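Competence protein PILN (Thermus thermophilus, PDB 4BHQ) probably helps assemble the inner-membrane platform from which type IV pilus biogenesis starts, through a periplasmic domain of a dimerization-domain family. Local coordinates at residues 102-108 against 150-156. Sequence-based numbering, arbitrary orientation.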
# COMPACT_ATOMS: atom_id res chain seq x y z
N ILE A 102 13.65 -14.27 3.31
CA ILE A 102 12.52 -13.53 2.86
C ILE A 102 11.47 -14.49 2.40
O ILE A 102 11.75 -15.52 1.79
CB ILE A 102 13.00 -12.55 1.73
CG1 ILE A 102 13.99 -11.56 2.34
CG2 ILE A 102 11.87 -11.78 1.09
CD1 ILE A 102 13.45 -10.97 3.61
N ARG A 103 10.22 -14.12 2.66
CA ARG A 103 9.10 -14.91 2.19
C ARG A 103 8.37 -14.22 0.98
O ARG A 103 7.91 -14.86 0.04
CB ARG A 103 8.20 -15.14 3.40
CG ARG A 103 7.01 -16.03 3.12
CD ARG A 103 7.48 -17.44 2.79
NE ARG A 103 6.36 -18.29 2.41
CZ ARG A 103 6.44 -19.34 1.61
NH1 ARG A 103 7.61 -19.71 1.08
NH2 ARG A 103 5.35 -20.02 1.33
N VAL A 104 8.27 -12.89 1.04
CA VAL A 104 7.63 -12.13 -0.01
C VAL A 104 8.51 -10.95 -0.46
O VAL A 104 9.16 -10.30 0.35
CB VAL A 104 6.24 -11.61 0.45
CG1 VAL A 104 5.75 -10.54 -0.47
CG2 VAL A 104 5.22 -12.80 0.44
N GLU A 105 8.52 -10.69 -1.75
CA GLU A 105 9.26 -9.54 -2.25
C GLU A 105 8.36 -8.57 -2.98
O GLU A 105 7.57 -8.98 -3.86
CB GLU A 105 10.36 -10.02 -3.24
CG GLU A 105 11.28 -8.93 -3.69
CD GLU A 105 12.39 -9.46 -4.62
OE1 GLU A 105 12.11 -9.77 -5.77
OE2 GLU A 105 13.53 -9.53 -4.15
N PHE A 106 8.55 -7.28 -2.68
CA PHE A 106 7.82 -6.20 -3.36
C PHE A 106 8.77 -5.46 -4.26
O PHE A 106 9.82 -5.03 -3.80
CB PHE A 106 7.27 -5.21 -2.32
CG PHE A 106 6.13 -5.77 -1.51
CD1 PHE A 106 4.85 -5.69 -1.97
CD2 PHE A 106 6.38 -6.33 -0.27
CE1 PHE A 106 3.77 -6.18 -1.22
CE2 PHE A 106 5.30 -6.83 0.49
CZ PHE A 106 4.00 -6.78 -0.01
N ALA A 107 8.44 -5.35 -5.53
CA ALA A 107 9.22 -4.48 -6.43
C ALA A 107 8.54 -3.13 -6.59
O ALA A 107 7.34 -3.06 -6.92
CB ALA A 107 9.38 -5.18 -7.79
N LEU A 108 9.31 -2.07 -6.35
CA LEU A 108 8.79 -0.71 -6.23
C LEU A 108 9.39 0.24 -7.26
O LEU A 108 10.65 0.30 -7.41
CB LEU A 108 9.16 -0.14 -4.82
CG LEU A 108 8.78 -0.94 -3.56
CD1 LEU A 108 9.15 -0.19 -2.27
CD2 LEU A 108 7.24 -1.22 -3.54
N SER A 150 13.94 3.23 -7.88
CA SER A 150 13.48 1.85 -7.81
C SER A 150 14.16 1.08 -6.74
O SER A 150 15.35 1.31 -6.41
CB SER A 150 13.61 1.15 -9.19
OG SER A 150 14.97 0.92 -9.48
N ALA A 151 13.39 0.17 -6.16
CA ALA A 151 13.86 -0.62 -5.04
C ALA A 151 13.08 -1.92 -4.96
O ALA A 151 11.94 -2.03 -5.43
CB ALA A 151 13.71 0.17 -3.71
N ARG A 152 13.69 -2.91 -4.31
CA ARG A 152 12.99 -4.14 -3.93
C ARG A 152 12.96 -4.22 -2.39
O ARG A 152 13.99 -3.97 -1.77
CB ARG A 152 13.72 -5.36 -4.53
CG ARG A 152 13.38 -5.52 -6.02
CD ARG A 152 14.25 -6.64 -6.71
NE ARG A 152 15.65 -6.25 -6.54
CZ ARG A 152 16.71 -6.86 -7.03
NH1 ARG A 152 16.58 -7.98 -7.74
NH2 ARG A 152 17.92 -6.33 -6.80
N VAL A 153 11.78 -4.53 -1.81
CA VAL A 153 11.64 -4.74 -0.36
C VAL A 153 11.35 -6.21 -0.05
O VAL A 153 10.39 -6.78 -0.59
CB VAL A 153 10.56 -3.80 0.26
CG1 VAL A 153 10.14 -4.27 1.66
CG2 VAL A 153 11.11 -2.37 0.35
N GLY A 154 12.14 -6.82 0.85
CA GLY A 154 11.89 -8.21 1.22
C GLY A 154 11.21 -8.25 2.61
O GLY A 154 11.48 -7.44 3.46
N VAL A 155 10.27 -9.19 2.77
CA VAL A 155 9.55 -9.36 4.02
C VAL A 155 9.66 -10.80 4.50
O VAL A 155 9.42 -11.74 3.74
CB VAL A 155 8.02 -9.02 3.84
CG1 VAL A 155 7.38 -8.84 5.26
CG2 VAL A 155 7.91 -7.71 3.03
N THR A 156 10.04 -10.92 5.77
CA THR A 156 10.16 -12.22 6.50
C THR A 156 8.83 -12.74 6.96
O THR A 156 7.86 -11.99 7.11
CB THR A 156 10.98 -12.13 7.79
OG1 THR A 156 10.26 -11.33 8.71
CG2 THR A 156 12.36 -11.50 7.53
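Phe106 and Val153 face each other as a hydrogen-bonded pair at the middle of an antiparallel ladder, Phe106 N giving to Val153 O at 2.8 Å and Val153 N returning the bond to Phe106 O. Leu108 and Ala151 are bonded in the same reciprocal way. At the other end the ladder is irregular: Val155 O accepts two amides, Arg103 N at 2.7 Å and Val104 N at 3.2 Å, the second in the carbonyl plane and the first tilted 24° from it, while Val155 N bonds back to Val104 O.

On one face the side chains of Phe106, Leu108, Val153 and Val155 make apolar contacts. Val155 CG2 meets the edge of the Phe106 ring in its plane, 3.7 Å from CE2, and Leu108 CD1 rests on Val153 CG2. The Phe106 ring also stacks on Phe60 of the second subunit, whose Tyr56 packs on Val155.

Across the other face, Glu105 and Arg152 lie obliquely, the carboxylate over Arg152 CD. The two form no salt bridge: Glu105 OE2 is 4.6 Å from Arg152 NE and well out of the guanidinium plane, so any attraction between the charges is probably weak; Glu105 is held by Arg81 and Tyr97, Arg152 by Glu134. With CG2 anti to its backbone N, Ile102 lays that methyl 3.6 Å from Gly154 CA, while its CG1 occupies the side where a CB on Gly154 would clash, and its CD1 covers the next peptide. Replacing Ile102 with an alanine would probably uncover the Gly154-Val155 peptide and open a gap beside Gly154.

Two residues, Arg103 and Val104, opposite one, Val155, make a classic beta bulge, here interrupting the pairing of the two central strands, 102-112 and 146-156, of a four-stranded antiparallel sheet whose apolar face meets the second subunit.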